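Local coordinates for protein large T antigen (Merkel cell polyomavirus, PDB 3QFQ) that binds the viral origin of replication through its origin-binding domain, several copies of which assemble asymmetrically on the DNA, probably to start viral genome replication, at residues Ser36-Thr42 against Cys71-Thr77. Sequence-based numbering, arbitrary orientation.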
# COMPACT_ATOMS: atom_id res chain seq x y z
N SER B 36 0.27 -12.90 28.85
CA SER B 36 0.49 -14.03 27.96
C SER B 36 -0.69 -14.99 27.96
O SER B 36 -0.80 -15.85 27.08
CB SER B 36 1.76 -14.79 28.38
OG SER B 36 2.90 -13.96 28.33
N CYS B 37 -1.57 -14.85 28.94
CA CYS B 37 -2.70 -15.75 29.11
C CYS B 37 -4.02 -15.05 28.80
O CYS B 37 -4.33 -14.00 29.37
CB CYS B 37 -2.73 -16.31 30.53
SG CYS B 37 -1.21 -17.14 31.06
N PHE B 38 -4.81 -15.65 27.91
CA PHE B 38 -6.09 -15.08 27.51
C PHE B 38 -7.21 -16.12 27.52
O PHE B 38 -6.96 -17.32 27.48
CB PHE B 38 -5.99 -14.44 26.12
CG PHE B 38 -4.82 -13.51 25.96
CD1 PHE B 38 -4.87 -12.22 26.45
CD2 PHE B 38 -3.67 -13.93 25.31
CE1 PHE B 38 -3.80 -11.36 26.30
CE2 PHE B 38 -2.59 -13.08 25.16
CZ PHE B 38 -2.66 -11.79 25.65
N ALA B 39 -8.45 -15.64 27.59
CA ALA B 39 -9.63 -16.50 27.51
C ALA B 39 -10.76 -15.76 26.80
O ALA B 39 -10.89 -14.54 26.93
CB ALA B 39 -10.06 -16.94 28.90
N ILE B 40 -11.57 -16.49 26.04
CA ILE B 40 -12.63 -15.88 25.24
C ILE B 40 -13.97 -16.61 25.40
O ILE B 40 -14.01 -17.76 25.84
CB ILE B 40 -12.24 -15.81 23.75
CG1 ILE B 40 -10.82 -15.27 23.61
CG2 ILE B 40 -13.22 -14.95 22.97
CD1 ILE B 40 -10.38 -15.08 22.18
N TYR B 41 -15.05 -15.93 25.05
CA TYR B 41 -16.39 -16.45 25.28
C TYR B 41 -17.32 -16.17 24.10
O TYR B 41 -17.86 -15.07 23.98
CB TYR B 41 -16.96 -15.83 26.56
CG TYR B 41 -18.30 -16.37 27.01
CD1 TYR B 41 -18.92 -17.42 26.34
CD2 TYR B 41 -18.95 -15.83 28.11
CE1 TYR B 41 -20.14 -17.92 26.75
CE2 TYR B 41 -20.18 -16.32 28.53
CZ TYR B 41 -20.77 -17.36 27.85
OH TYR B 41 -21.99 -17.84 28.27
N THR B 42 -17.48 -17.16 23.23
CA THR B 42 -18.37 -17.04 22.08
C THR B 42 -19.22 -18.30 21.91
O THR B 42 -19.28 -19.14 22.80
CB THR B 42 -17.59 -16.78 20.78
OG1 THR B 42 -16.88 -17.97 20.40
CG2 THR B 42 -16.60 -15.64 20.96
N CYS B 71 -19.39 -21.05 24.89
CA CYS B 71 -18.20 -21.88 24.74
C CYS B 71 -16.93 -21.06 24.97
O CYS B 71 -16.55 -20.23 24.13
CB CYS B 71 -18.16 -22.53 23.36
SG CYS B 71 -16.75 -23.61 23.07
N ILE B 72 -16.27 -21.29 26.10
CA ILE B 72 -15.05 -20.56 26.44
C ILE B 72 -13.80 -21.26 25.93
O ILE B 72 -13.63 -22.46 26.10
CB ILE B 72 -14.91 -20.35 27.96
CG1 ILE B 72 -15.80 -19.19 28.43
CG2 ILE B 72 -13.46 -20.06 28.33
CD1 ILE B 72 -17.28 -19.49 28.38
N LEU B 73 -12.91 -20.49 25.31
CA LEU B 73 -11.64 -21.02 24.82
C LEU B 73 -10.48 -20.19 25.35
O LEU B 73 -10.29 -19.04 24.96
CB LEU B 73 -11.62 -21.06 23.29
CG LEU B 73 -10.40 -21.67 22.60
CD1 LEU B 73 -10.74 -22.09 21.18
CD2 LEU B 73 -9.21 -20.71 22.60
N LEU B 74 -9.69 -20.78 26.24
CA LEU B 74 -8.51 -20.10 26.78
C LEU B 74 -7.23 -20.63 26.14
O LEU B 74 -7.19 -21.74 25.61
CB LEU B 74 -8.45 -20.22 28.30
CG LEU B 74 -8.68 -21.59 28.95
CD1 LEU B 74 -7.64 -22.60 28.50
CD2 LEU B 74 -8.66 -21.47 30.47
N PHE B 75 -6.18 -19.82 26.19
CA PHE B 75 -4.90 -20.18 25.58
C PHE B 75 -3.77 -19.32 26.11
O PHE B 75 -4.00 -18.31 26.78
CB PHE B 75 -4.98 -20.07 24.06
CG PHE B 75 -5.28 -18.68 23.57
CD1 PHE B 75 -4.26 -17.82 23.21
CD2 PHE B 75 -6.59 -18.23 23.47
CE1 PHE B 75 -4.54 -16.54 22.75
CE2 PHE B 75 -6.87 -16.96 23.02
CZ PHE B 75 -5.84 -16.11 22.66
N ILE B 76 -2.54 -19.71 25.80
CA ILE B 76 -1.37 -18.97 26.24
C ILE B 76 -0.33 -18.91 25.13
O ILE B 76 -0.04 -19.92 24.48
CB ILE B 76 -0.75 -19.57 27.50
CG1 ILE B 76 0.45 -18.74 27.96
CG2 ILE B 76 -0.34 -21.02 27.26
CD1 ILE B 76 1.13 -19.27 29.20
N THR B 77 0.22 -17.73 24.92
CA THR B 77 1.23 -17.53 23.89
C THR B 77 2.62 -17.43 24.50
O THR B 77 2.78 -17.30 25.71
CB THR B 77 0.94 -16.25 23.09
OG1 THR B 77 0.89 -15.13 23.98
CG2 THR B 77 -0.38 -16.37 22.36
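Cys71 and Thr42 begin the antiparallel pairing of strands 71-77 and 37-42, which lie in the central sheet of the origin-binding domain, a member of the Rep clan, with helices packed on both faces. Thr42 N donates a weak bond to Cys71 O, at 3.3 Å. Ile72, like Leu74 and Ile76, stands in a non-hydrogen-bonded pair; with CG1 beside the backbone N, the second torsion (chi2 70°) bends CD1 over one face of the Tyr41 ring as a CH-pi contact, 3.6 Å from the centroid and offset toward the rim. The Tyr41 hydroxyl bonds weakly to the carbonyls of Glu68 and Leu69. Leu73 exchanges two backbone bonds with Ile40, as Phe75 does with Phe38; the one from Ile40 N meets Leu73 O from above the carbonyl plane. Leu74 sets its CB 3.7 Å from Ala39 CB, and its branched end turns to Met107 and Met110 of helix 107-113. On the face turned to helix 83-90, Phe75 takes a chi1 of 61°, swinging its ring back toward strand 37-42. Phe38 CB sits over a face of the Phe75 ring, 4.2 Å from the ring centroid, Ile40 CD1 lies at the edge of that ring, and the two phenyl planes meet obliquely at 43°; Ile86 packs on both. Ile76, extended through CG1, brings CD1 within 3.7 Å of Cys37 SG. Thr77 OG1 hydrogen-bonds to Ser79 O, while Thr77 N donates in the carbonyl plane to Ser36 O, at 3.0 Å.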